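Local structure of lipoxygenase (Cyanothece sp., 5EK8) at residues T56-F61 / F155-V160; P67-E72 / F375-K380; E74-D79 / E116-D121. The protein probably catalyses the insertion of molecular oxygen into polyunsaturated fatty acids at a non-heme iron, as a 9R-lipoxygenase. One frame throughout, in Å; residues are numbered along the deposited sequence.

Contact 1 (T56-F61 / F155-V160)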
loop_
_atom_site.group_PDB
_atom_site.type_symbol
_atom_site.label_atom_id
_atom_site.label_comp_id
_atom_site.label_asym_id
_atom_site.label_seq_id
_atom_site.Cartn_x
_atom_site.Cartn_y
_atom_site.Cartn_z
ATOM N N THR A 56 -23.111 -1.723 32.710
ATOM C CA THR A 56 -21.686 -1.980 32.865
ATOM C C THR A 56 -21.227 -3.165 32.040
ATOM O O THR A 56 -22.042 -3.935 31.521
ATOM C CB THR A 56 -21.308 -2.245 34.335
ATOM O OG1 THR A 56 -22.003 -3.405 34.807
ATOM C CG2 THR A 56 -21.656 -1.048 35.208
ATOM N N GLY A 57 -19.912 -3.309 31.922
ATOM C CA GLY A 57 -19.367 -4.479 31.255
ATOM C C GLY A 57 -17.923 -4.337 30.831
ATOM O O GLY A 57 -17.249 -3.387 31.211
ATOM N N GLN A 58 -17.443 -5.295 30.047
ATOM C CA GLN A 58 -16.086 -5.246 29.526
ATOM C C GLN A 58 -16.040 -5.746 28.092
ATOM O O GLN A 58 -16.626 -6.777 27.765
ATOM C CB GLN A 58 -15.138 -6.070 30.396
ATOM C CG GLN A 58 -13.702 -6.070 29.901
ATOM C CD GLN A 58 -12.785 -6.901 30.773
ATOM O OE1 GLN A 58 -13.185 -7.934 31.308
ATOM N NE2 GLN A 58 -11.546 -6.449 30.924
ATOM N N LEU A 59 -15.340 -5.009 27.237
ATOM C CA LEU A 59 -15.221 -5.370 25.830
ATOM C C LEU A 59 -13.811 -5.826 25.477
ATOM O O LEU A 59 -12.829 -5.199 25.866
ATOM C CB LEU A 59 -15.617 -4.192 24.943
ATOM C CG LEU A 59 -17.043 -3.669 25.116
ATOM C CD1 LEU A 59 -17.372 -2.657 24.024
ATOM C CD2 LEU A 59 -18.046 -4.818 25.122
ATOM N N LEU A 60 -13.727 -6.921 24.729
ATOM C CA LEU A 60 -12.445 -7.455 24.281
ATOM C C LEU A 60 -12.424 -7.620 22.760
ATOM O O LEU A 60 -13.469 -7.821 22.143
ATOM C CB LEU A 60 -12.166 -8.801 24.955
ATOM C CG LEU A 60 -12.272 -8.872 26.481
ATOM C CD1 LEU A 60 -12.080 -10.297 26.957
ATOM C CD2 LEU A 60 -11.262 -7.957 27.148
ATOM N N PHE A 61 -11.240 -7.522 22.157
ATOM C CA PHE A 61 -11.076 -7.899 20.755
ATOM C C PHE A 61 -11.477 -9.360 20.587
ATOM O O PHE A 61 -11.178 -10.189 21.449
ATOM C CB PHE A 61 -9.632 -7.713 20.285
ATOM C CG PHE A 61 -9.213 -6.282 20.123
ATOM C CD1 PHE A 61 -9.288 -5.665 18.888
ATOM C CD2 PHE A 61 -8.717 -5.564 21.197
ATOM C CE1 PHE A 61 -8.892 -4.355 18.729
ATOM C CE2 PHE A 61 -8.316 -4.251 21.042
ATOM C CZ PHE A 61 -8.401 -3.648 19.805
ATOM N N PHE A 155 -23.578 -6.376 31.028
ATOM C CA PHE A 155 -23.345 -7.208 29.853
ATOM C C PHE A 155 -22.303 -8.275 30.157
ATOM O O PHE A 155 -22.258 -9.322 29.511
ATOM C CB PHE A 155 -22.878 -6.367 28.665
ATOM C CG PHE A 155 -23.877 -5.346 28.204
ATOM C CD1 PHE A 155 -24.666 -5.584 27.090
ATOM C CD2 PHE A 155 -24.019 -4.143 28.877
ATOM C CE1 PHE A 155 -25.583 -4.644 26.656
ATOM C CE2 PHE A 155 -24.934 -3.199 28.452
ATOM C CZ PHE A 155 -25.717 -3.449 27.339
ATOM N N GLY A 156 -21.462 -7.996 31.147
ATOM C CA GLY A 156 -20.336 -8.856 31.445
ATOM C C GLY A 156 -19.279 -8.674 30.378
ATOM O O GLY A 156 -19.217 -7.625 29.736
ATOM N N THR A 157 -18.449 -9.693 30.187
ATOM C CA THR A 157 -17.393 -9.644 29.181
ATOM C C THR A 157 -17.883 -10.132 27.819
ATOM O O THR A 157 -18.412 -11.233 27.689
ATOM C CB THR A 157 -16.168 -10.474 29.618
ATOM O OG1 THR A 157 -15.352 -9.680 30.488
ATOM C CG2 THR A 157 -15.336 -10.896 28.416
ATOM N N LEU A 158 -17.705 -9.292 26.807
ATOM C CA LEU A 158 -18.079 -9.638 25.444
ATOM C C LEU A 158 -16.911 -9.390 24.504
ATOM O O LEU A 158 -16.031 -8.581 24.801
ATOM C CB LEU A 158 -19.294 -8.828 24.998
ATOM C CG LEU A 158 -20.511 -8.889 25.919
ATOM C CD1 LEU A 158 -21.597 -7.958 25.409
ATOM C CD2 LEU A 158 -21.026 -10.320 26.045
ATOM N N THR A 159 -16.904 -10.085 23.372
ATOM C CA THR A 159 -15.872 -9.876 22.365
ATOM C C THR A 159 -16.417 -9.062 21.201
ATOM O O THR A 159 -17.597 -9.156 20.860
ATOM C CB THR A 159 -15.301 -11.209 21.834
ATOM O OG1 THR A 159 -16.365 -12.027 21.332
ATOM C CG2 THR A 159 -14.566 -11.960 22.939
ATOM N N VAL A 160 -15.549 -8.255 20.599
ATOM C CA VAL A 160 -15.925 -7.427 19.462
ATOM C C VAL A 160 -14.948 -7.635 18.310
ATOM O O VAL A 160 -13.740 -7.508 18.492
ATOM C CB VAL A 160 -15.962 -5.926 19.834
ATOM C CG1 VAL A 160 -16.359 -5.079 18.622
ATOM C CG2 VAL A 160 -16.913 -5.683 21.008
#

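Contact 2 (P67-E72 / F375-K380)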
loop_
_atom_site.group_PDB
_atom_site.type_symbol
_atom_site.label_atom_id
_atom_site.label_comp_id
_atom_site.label_asym_id
_atom_site.label_seq_id
_atom_site.Cartn_x
_atom_site.Cartn_y
_atom_site.Cartn_z
ATOM N N PRO A 67 -8.139 -6.232 25.799
ATOM C CA PRO A 67 -9.181 -5.224 26.016
ATOM C C PRO A 67 -9.335 -4.262 24.847
ATOM O O PRO A 67 -8.335 -3.801 24.294
ATOM C CB PRO A 67 -8.699 -4.480 27.267
ATOM C CG PRO A 67 -7.247 -4.795 27.382
ATOM C CD PRO A 67 -7.102 -6.181 26.843
ATOM N N LEU A 68 -10.582 -3.982 24.475
ATOM C CA LEU A 68 -10.893 -2.930 23.510
ATOM C C LEU A 68 -10.935 -1.600 24.251
ATOM O O LEU A 68 -11.953 -1.228 24.831
ATOM C CB LEU A 68 -12.223 -3.206 22.808
ATOM C CG LEU A 68 -12.543 -2.399 21.551
ATOM C CD1 LEU A 68 -11.574 -2.740 20.444
ATOM C CD2 LEU A 68 -13.973 -2.656 21.099
ATOM N N HIS A 69 -9.814 -0.892 24.223
ATOM C CA HIS A 69 -9.583 0.236 25.114
ATOM C C HIS A 69 -9.998 1.589 24.552
ATOM O O HIS A 69 -9.846 1.851 23.358
ATOM C CB HIS A 69 -8.104 0.287 25.477
ATOM C CG HIS A 69 -7.204 0.352 24.286
ATOM N ND1 HIS A 69 -6.774 -0.775 23.614
ATOM C CD2 HIS A 69 -6.661 1.405 23.634
ATOM C CE1 HIS A 69 -6.001 -0.416 22.609
ATOM N NE2 HIS A 69 -5.918 0.904 22.594
ATOM N N ASN A 70 -10.513 2.443 25.435
ATOM C CA ASN A 70 -10.787 3.845 25.130
ATOM C C ASN A 70 -11.649 4.036 23.889
ATOM O O ASN A 70 -11.419 4.952 23.098
ATOM C CB ASN A 70 -9.474 4.619 24.963
ATOM C CG ASN A 70 -8.500 4.382 26.106
ATOM O OD1 ASN A 70 -8.874 3.886 27.169
ATOM N ND2 ASN A 70 -7.241 4.741 25.889
ATOM N N ILE A 71 -12.634 3.164 23.711
ATOM C CA ILE A 71 -13.521 3.270 22.565
ATOM C C ILE A 71 -14.901 3.710 23.041
ATOM O O ILE A 71 -15.341 3.340 24.134
ATOM C CB ILE A 71 -13.599 1.938 21.783
ATOM C CG1 ILE A 71 -14.070 2.188 20.350
ATOM C CG2 ILE A 71 -14.472 0.913 22.506
ATOM C CD1 ILE A 71 -13.672 1.093 19.395
ATOM N N GLU A 72 -15.563 4.534 22.236
ATOM C CA GLU A 72 -16.827 5.127 22.650
ATOM C C GLU A 72 -17.965 4.125 22.554
ATOM O O GLU A 72 -18.050 3.342 21.608
ATOM C CB GLU A 72 -17.141 6.376 21.820
ATOM C CG GLU A 72 -16.313 7.592 22.212
ATOM C CD GLU A 72 -16.545 8.791 21.309
ATOM O OE1 GLU A 72 -17.696 9.000 20.866
ATOM O OE2 GLU A 72 -15.571 9.527 21.040
ATOM N N PHE A 375 -5.301 1.567 13.574
ATOM C CA PHE A 375 -6.732 1.754 13.770
ATOM C C PHE A 375 -7.257 0.865 14.887
ATOM O O PHE A 375 -8.307 1.136 15.465
ATOM C CB PHE A 375 -7.495 1.490 12.469
ATOM C CG PHE A 375 -7.421 2.627 11.489
ATOM C CD1 PHE A 375 -8.279 3.709 11.601
ATOM C CD2 PHE A 375 -6.488 2.623 10.466
ATOM C CE1 PHE A 375 -8.213 4.757 10.709
ATOM C CE2 PHE A 375 -6.418 3.670 9.571
ATOM C CZ PHE A 375 -7.281 4.737 9.694
ATOM N N ARG A 376 -6.518 -0.196 15.195
ATOM C CA ARG A 376 -6.902 -1.072 16.288
ATOM C C ARG A 376 -6.677 -0.419 17.642
ATOM O O ARG A 376 -7.491 -0.584 18.547
ATOM C CB ARG A 376 -6.133 -2.390 16.226
ATOM C CG ARG A 376 -6.774 -3.453 15.361
ATOM C CD ARG A 376 -5.901 -4.705 15.312
ATOM N NE ARG A 376 -5.947 -5.453 16.562
ATOM C CZ ARG A 376 -6.705 -6.526 16.755
ATOM N NH1 ARG A 376 -7.473 -6.981 15.776
ATOM N NH2 ARG A 376 -6.692 -7.150 17.923
ATOM N N ASN A 377 -5.581 0.324 17.787
ATOM C CA ASN A 377 -5.158 0.727 19.131
ATOM C C ASN A 377 -4.970 2.225 19.396
ATOM O O ASN A 377 -4.749 2.624 20.540
ATOM C CB ASN A 377 -3.853 0.003 19.480
ATOM C CG ASN A 377 -3.984 -1.507 19.396
ATOM O OD1 ASN A 377 -4.516 -2.145 20.302
ATOM N ND2 ASN A 377 -3.492 -2.086 18.306
ATOM N N LEU A 378 -5.058 3.055 18.362
ATOM C CA LEU A 378 -4.800 4.485 18.537
ATOM C C LEU A 378 -6.077 5.321 18.500
ATOM O O LEU A 378 -6.643 5.550 17.431
ATOM C CB LEU A 378 -3.818 4.980 17.472
ATOM C CG LEU A 378 -2.428 4.346 17.539
ATOM C CD1 LEU A 378 -1.495 4.963 16.506
ATOM C CD2 LEU A 378 -1.851 4.475 18.947
ATOM N N ARG A 379 -6.516 5.779 19.670
ATOM C CA ARG A 379 -7.728 6.594 19.784
ATOM C C ARG A 379 -7.493 7.905 20.537
ATOM O O ARG A 379 -7.499 8.981 19.938
ATOM C CB ARG A 379 -8.837 5.796 20.471
ATOM C CG ARG A 379 -9.714 5.037 19.503
ATOM C CD ARG A 379 -10.454 3.901 20.175
ATOM N NE ARG A 379 -10.309 2.685 19.389
ATOM C CZ ARG A 379 -9.651 1.607 19.795
ATOM N NH1 ARG A 379 -9.565 0.551 19.002
ATOM N NH2 ARG A 379 -9.092 1.580 20.995
ATOM N N LYS A 380 -7.295 7.814 21.851
ATOM C CA LYS A 380 -7.054 8.999 22.676
ATOM C C LYS A 380 -5.672 9.606 22.441
ATOM O O LYS A 380 -5.471 10.810 22.627
ATOM C CB LYS A 380 -7.216 8.664 24.159
ATOM C CG LYS A 380 -8.655 8.469 24.601
ATOM C CD LYS A 380 -8.783 8.665 26.106
ATOM C CE LYS A 380 -10.224 8.519 26.570
ATOM N NZ LYS A 380 -10.380 8.897 28.000
#

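Contact 3 (E74-D79 / E116-D121)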
loop_
_atom_site.group_PDB
_atom_site.type_symbol
_atom_site.label_atom_id
_atom_site.label_comp_id
_atom_site.label_asym_id
_atom_site.label_seq_id
_atom_site.Cartn_x
_atom_site.Cartn_y
_atom_site.Cartn_z
ATOM N N GLU A 74 -22.304 3.720 23.075
ATOM C CA GLU A 74 -23.592 4.383 23.218
ATOM C C GLU A 74 -24.671 3.382 23.625
ATOM O O GLU A 74 -24.798 2.308 23.035
ATOM C CB GLU A 74 -23.980 5.097 21.920
ATOM C CG GLU A 74 -23.038 6.237 21.524
ATOM C CD GLU A 74 -23.440 6.932 20.223
ATOM O OE1 GLU A 74 -24.306 6.400 19.494
ATOM O OE2 GLU A 74 -22.885 8.015 19.928
ATOM N N VAL A 75 -25.436 3.728 24.650
ATOM C CA VAL A 75 -26.557 2.895 25.060
ATOM C C VAL A 75 -27.828 3.355 24.357
ATOM O O VAL A 75 -28.231 4.511 24.463
ATOM C CB VAL A 75 -26.762 2.921 26.582
ATOM C CG1 VAL A 75 -28.141 2.391 26.943
ATOM C CG2 VAL A 75 -25.679 2.112 27.267
ATOM N N TRP A 76 -28.444 2.437 23.625
ATOM C CA TRP A 76 -29.655 2.723 22.873
ATOM C C TRP A 76 -30.766 1.761 23.246
ATOM O O TRP A 76 -30.510 0.636 23.663
ATOM C CB TRP A 76 -29.390 2.626 21.368
ATOM C CG TRP A 76 -28.547 3.726 20.810
ATOM C CD1 TRP A 76 -27.210 3.891 20.982
ATOM C CD2 TRP A 76 -28.982 4.806 19.971
ATOM N NE1 TRP A 76 -26.777 5.010 20.308
ATOM C CE2 TRP A 76 -27.847 5.590 19.681
ATOM C CE3 TRP A 76 -30.220 5.187 19.442
ATOM C CZ2 TRP A 76 -27.912 6.736 18.885
ATOM C CZ3 TRP A 76 -30.283 6.322 18.647
ATOM C CH2 TRP A 76 -29.138 7.088 18.385
ATOM N N ASP A 77 -32.003 2.202 23.088
ATOM C CA ASP A 77 -33.123 1.288 23.126
ATOM C C ASP A 77 -33.446 0.832 21.716
ATOM O O ASP A 77 -33.776 1.651 20.845
ATOM C CB ASP A 77 -34.352 1.935 23.750
ATOM C CG ASP A 77 -35.545 1.012 23.743
ATOM O OD1 ASP A 77 -36.270 0.967 22.726
ATOM O OD2 ASP A 77 -35.755 0.315 24.752
ATOM N N ARG A 78 -33.337 -0.476 21.499
ATOM C CA ARG A 78 -33.768 -1.096 20.259
ATOM C C ARG A 78 -35.220 -1.523 20.400
ATOM O O ARG A 78 -35.575 -2.273 21.313
ATOM C CB ARG A 78 -32.886 -2.301 19.915
ATOM C CG ARG A 78 -32.787 -3.314 21.041
ATOM C CD ARG A 78 -32.401 -4.687 20.555
ATOM N NE ARG A 78 -32.633 -5.698 21.585
ATOM C CZ ARG A 78 -33.736 -6.435 21.669
ATOM N NH1 ARG A 78 -34.707 -6.281 20.781
ATOM N NH2 ARG A 78 -33.866 -7.330 22.639
ATOM N N ASP A 79 -36.069 -1.027 19.510
ATOM C CA ASP A 79 -37.466 -1.428 19.506
ATOM C C ASP A 79 -37.820 -1.986 18.134
ATOM O O ASP A 79 -37.349 -1.490 17.107
ATOM C CB ASP A 79 -38.380 -0.254 19.886
ATOM C CG ASP A 79 -37.829 1.087 19.436
ATOM O OD1 ASP A 79 -37.016 1.100 18.488
ATOM O OD2 ASP A 79 -38.209 2.123 20.025
ATOM N N GLU A 116 -29.488 -2.036 23.942
ATOM C CA GLU A 116 -28.657 -2.271 22.772
ATOM C C GLU A 116 -27.398 -1.431 22.915
ATOM O O GLU A 116 -27.470 -0.220 23.107
ATOM C CB GLU A 116 -29.402 -1.914 21.485
ATOM C CG GLU A 116 -28.491 -1.599 20.306
ATOM C CD GLU A 116 -29.262 -1.240 19.039
ATOM O OE1 GLU A 116 -29.130 -0.093 18.559
ATOM O OE2 GLU A 116 -29.997 -2.110 18.521
ATOM N N LEU A 117 -26.242 -2.076 22.842
ATOM C CA LEU A 117 -24.976 -1.382 23.025
ATOM C C LEU A 117 -24.268 -1.153 21.697
ATOM O O LEU A 117 -24.052 -2.090 20.932
ATOM C CB LEU A 117 -24.074 -2.173 23.969
ATOM C CG LEU A 117 -22.900 -1.405 24.572
ATOM C CD1 LEU A 117 -23.407 -0.320 25.515
ATOM C CD2 LEU A 117 -21.957 -2.367 25.287
ATOM N N ARG A 118 -23.907 0.093 21.419
ATOM C CA ARG A 118 -23.222 0.412 20.176
ATOM C C ARG A 118 -21.762 0.775 20.405
ATOM O O ARG A 118 -21.441 1.646 21.216
ATOM C CB ARG A 118 -23.928 1.556 19.448
ATOM C CG ARG A 118 -25.373 1.265 19.099
ATOM C CD ARG A 118 -25.909 2.256 18.082
ATOM N NE ARG A 118 -27.353 2.132 17.917
ATOM C CZ ARG A 118 -28.090 2.936 17.156
ATOM N NH1 ARG A 118 -27.517 3.925 16.482
ATOM N NH2 ARG A 118 -29.400 2.749 17.071
ATOM N N VAL A 119 -20.885 0.085 19.685
ATOM C CA VAL A 119 -19.478 0.432 19.629
ATOM C C VAL A 119 -19.304 1.451 18.514
ATOM O O VAL A 119 -19.665 1.187 17.354
ATOM C CB VAL A 119 -18.577 -0.799 19.374
ATOM C CG1 VAL A 119 -17.109 -0.407 19.453
ATOM C CG2 VAL A 119 -18.888 -1.913 20.377
ATOM N N ILE A 120 -18.743 2.601 18.886
ATOM C CA ILE A 120 -18.655 3.769 18.022
ATOM C C ILE A 120 -17.225 4.097 17.583
ATOM O O ILE A 120 -16.323 4.267 18.405
ATOM C CB ILE A 120 -19.255 5.012 18.723
ATOM C CG1 ILE A 120 -20.686 4.727 19.177
ATOM C CG2 ILE A 120 -19.221 6.229 17.803
ATOM C CD1 ILE A 120 -21.616 4.366 18.043
ATOM N N ASP A 121 -17.049 4.190 16.269
ATOM C CA ASP A 121 -15.799 4.597 15.637
ATOM C C ASP A 121 -15.831 6.104 15.404
ATOM O O ASP A 121 -16.888 6.716 15.547
ATOM C CB ASP A 121 -15.630 3.858 14.310
ATOM C CG ASP A 121 -14.196 3.533 13.994
ATOM O OD1 ASP A 121 -13.315 4.363 14.300
ATOM O OD2 ASP A 121 -13.956 2.445 13.426
#

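Contact 1 (T56-F61 / F155-V160)
Gln-58, Leu-59 and Leu-60 pair with Thr-157, Leu-158 and Thr-159 as neighbouring parallel strands, the axes of 56-61 and 158-160 coming within 4.4 Å of each other with their N-to-C directions inclined at 41°. The register follows from the bonds: Gln-58 N donates to Gly-156 O at 2.9 Å and Leu-158 N to Gln-58 O, after which Leu-60 uses its N and O in the same way toward Leu-158 and Val-160. Phe-155 N to Thr-56 O extends the series beyond the corner at Thr-157. Gly-57 sits at phi 163°, a backbone angle that suits a residue without a side chain.

On one face Gln-58 and Thr-157 lie side by side, OE1 2.9 Å from OG1. CG of Gln-58 is anti to the backbone N (chi1 180°) and the chain runs on extended, while its NE2 is bonded to Asn-95 O. Leu-60 slants across Thr-157, CD1 meeting CG2 at 3.6 Å. The other face is apolar: Leu-59 CD2 reaches Leu-158 CB at 4.2 Å, and Leu-59 CD1 lies 4.3 Å from Val-160 CG2.

Leu-59 also packs on Val-119, and Leu-158 on Ile-142, residues of strands 115-126 and 132-143 in the facing sheet. A mixed outer face and an apolar face packed on a second sheet are what a beta sandwich shows, consistent with the PLAT domain of lipoxygenases.

Contact 2 (P67-E72 / F375-K380)
His-69 and Asn-377 form the compact, directional part of this contact between a loop and the end of a helix. His-69 NE2 donates to Asn-377 O at 2.9 Å with an N-H...O angle of 168°, and the acceptor lies in the ring plane, at the ring edge. CG of His-69 is held between its backbone N and carbonyl carbon (chi1 56°), the torsion from which the ring comes to reach the helix end. The Asn-377 amide is nearly coplanar with the imidazole (10°), its OD1 set 3.2 Å from His-69 CE1, while its ND2 is bonded to Asp-491 OD1. On the other side of CE1, ND1 makes a weak bond to Pro-67 O.

Arg-379 fills the space beside this pair. Its NH2 lies over one face of the imidazole, offset toward the rim and 3.6 Å from His-69 CD2, with the two planes steeply inclined. Ile-71 CD1 covers a face of the guanidinium, 3.7 Å from NE of Arg-379, and the aliphatic CD of Arg-379 rests 3.3 Å from Asn-70 O.

Packing thins toward solvent, where the exposed Lys-380 crosses Asn-70 at about a right angle and touches it through CG, 4.0 Å from Asn-70 CB. Asn-70 turns its ND2 to Glu-484 OE2, a carboxylate that also receives the backbone N of Arg-379 and of Lys-380.

The loop between strands 53-61 and 72-79 is thus docked on the C-terminal end of helix 337-377, with helix 482-495 alongside both: His-69 and Asn-377 each touch its Arg-487.

Contact 3 (E74-D79 / E116-D121)
Trp-76 and Arg-118 meet flat on flat: the guanidinium lies over the indole with planes 4° apart, and its CZ stands 3.6 Å from the centroid of the five-membered ring, a cation-pi stack. CG of Trp-76 is anti to the carbonyl carbon (chi1 -71°), which starts the indole toward this stack. NH1 lies over the six-membered ring near CE2 and CZ2, and NH2 over its rim at CD2 and CE3, while Arg-118 CD adds a CH-pi contact over the pyrrole part. Each flat group has an in-plane polar partner. Trp-76 NE1 donates to Glu-74 OE1 at 2.9 Å, on the anti side of the carboxylate and tilted 30° from its plane. Arg-118 grips Glu-116 side-on, NE (2.9 Å) and NH2 (3.2 Å) both reaching the single oxygen OE1 in a salt bridge.

Glu-74 crosses Ile-120 at about a right angle, CG against CG1 at 3.6 Å. All these groups lie on one face of an antiparallel pair. On the other, Val-75 CG2 meets Leu-117 CD1 at 3.8 Å, at the non-hydrogen-bonded pair between the hydrogen-bonded pairs Glu-74/Arg-118 and Trp-76/Glu-116.

An alanine in place of Trp-76 would probably leave the guanidinium of Arg-118 without its stacking surface and Glu-74 OE1 without its indole donor.

The sequence of Glu-74, indole, guanidinium and Glu-116 suggests a charged face in which the indole is likely polarised between Glu-74 and the cation, and Glu-116 probably offsets the charge of Arg-118.

Overall arrangement
All three contacts lie on the same side of the chain's centre. Contacts 1 and 3 and the loop 67-72 belong to the beta domain, whereas 375-380 belongs to the helical part. Contacts 1 and 3 lie in facing sheets, centres about 14 Å apart, and meet where Leu-59 CD1 is 4.0 Å from Val-119 CG2. The loop joins both: Leu-68 N probably bonds to Leu-59 O (2.9 Å), and Glu-72 O to Ile-120 N (2.9 Å). The centre of contact 2 is about 14 Å from that of contact 1 and about 17 Å from that of contact 3. Phe-61 of contact 1 also touches Arg-376. Helix 337-377 carries the iron ligands His-359 and His-364, but all three contacts lie away from the metal sites.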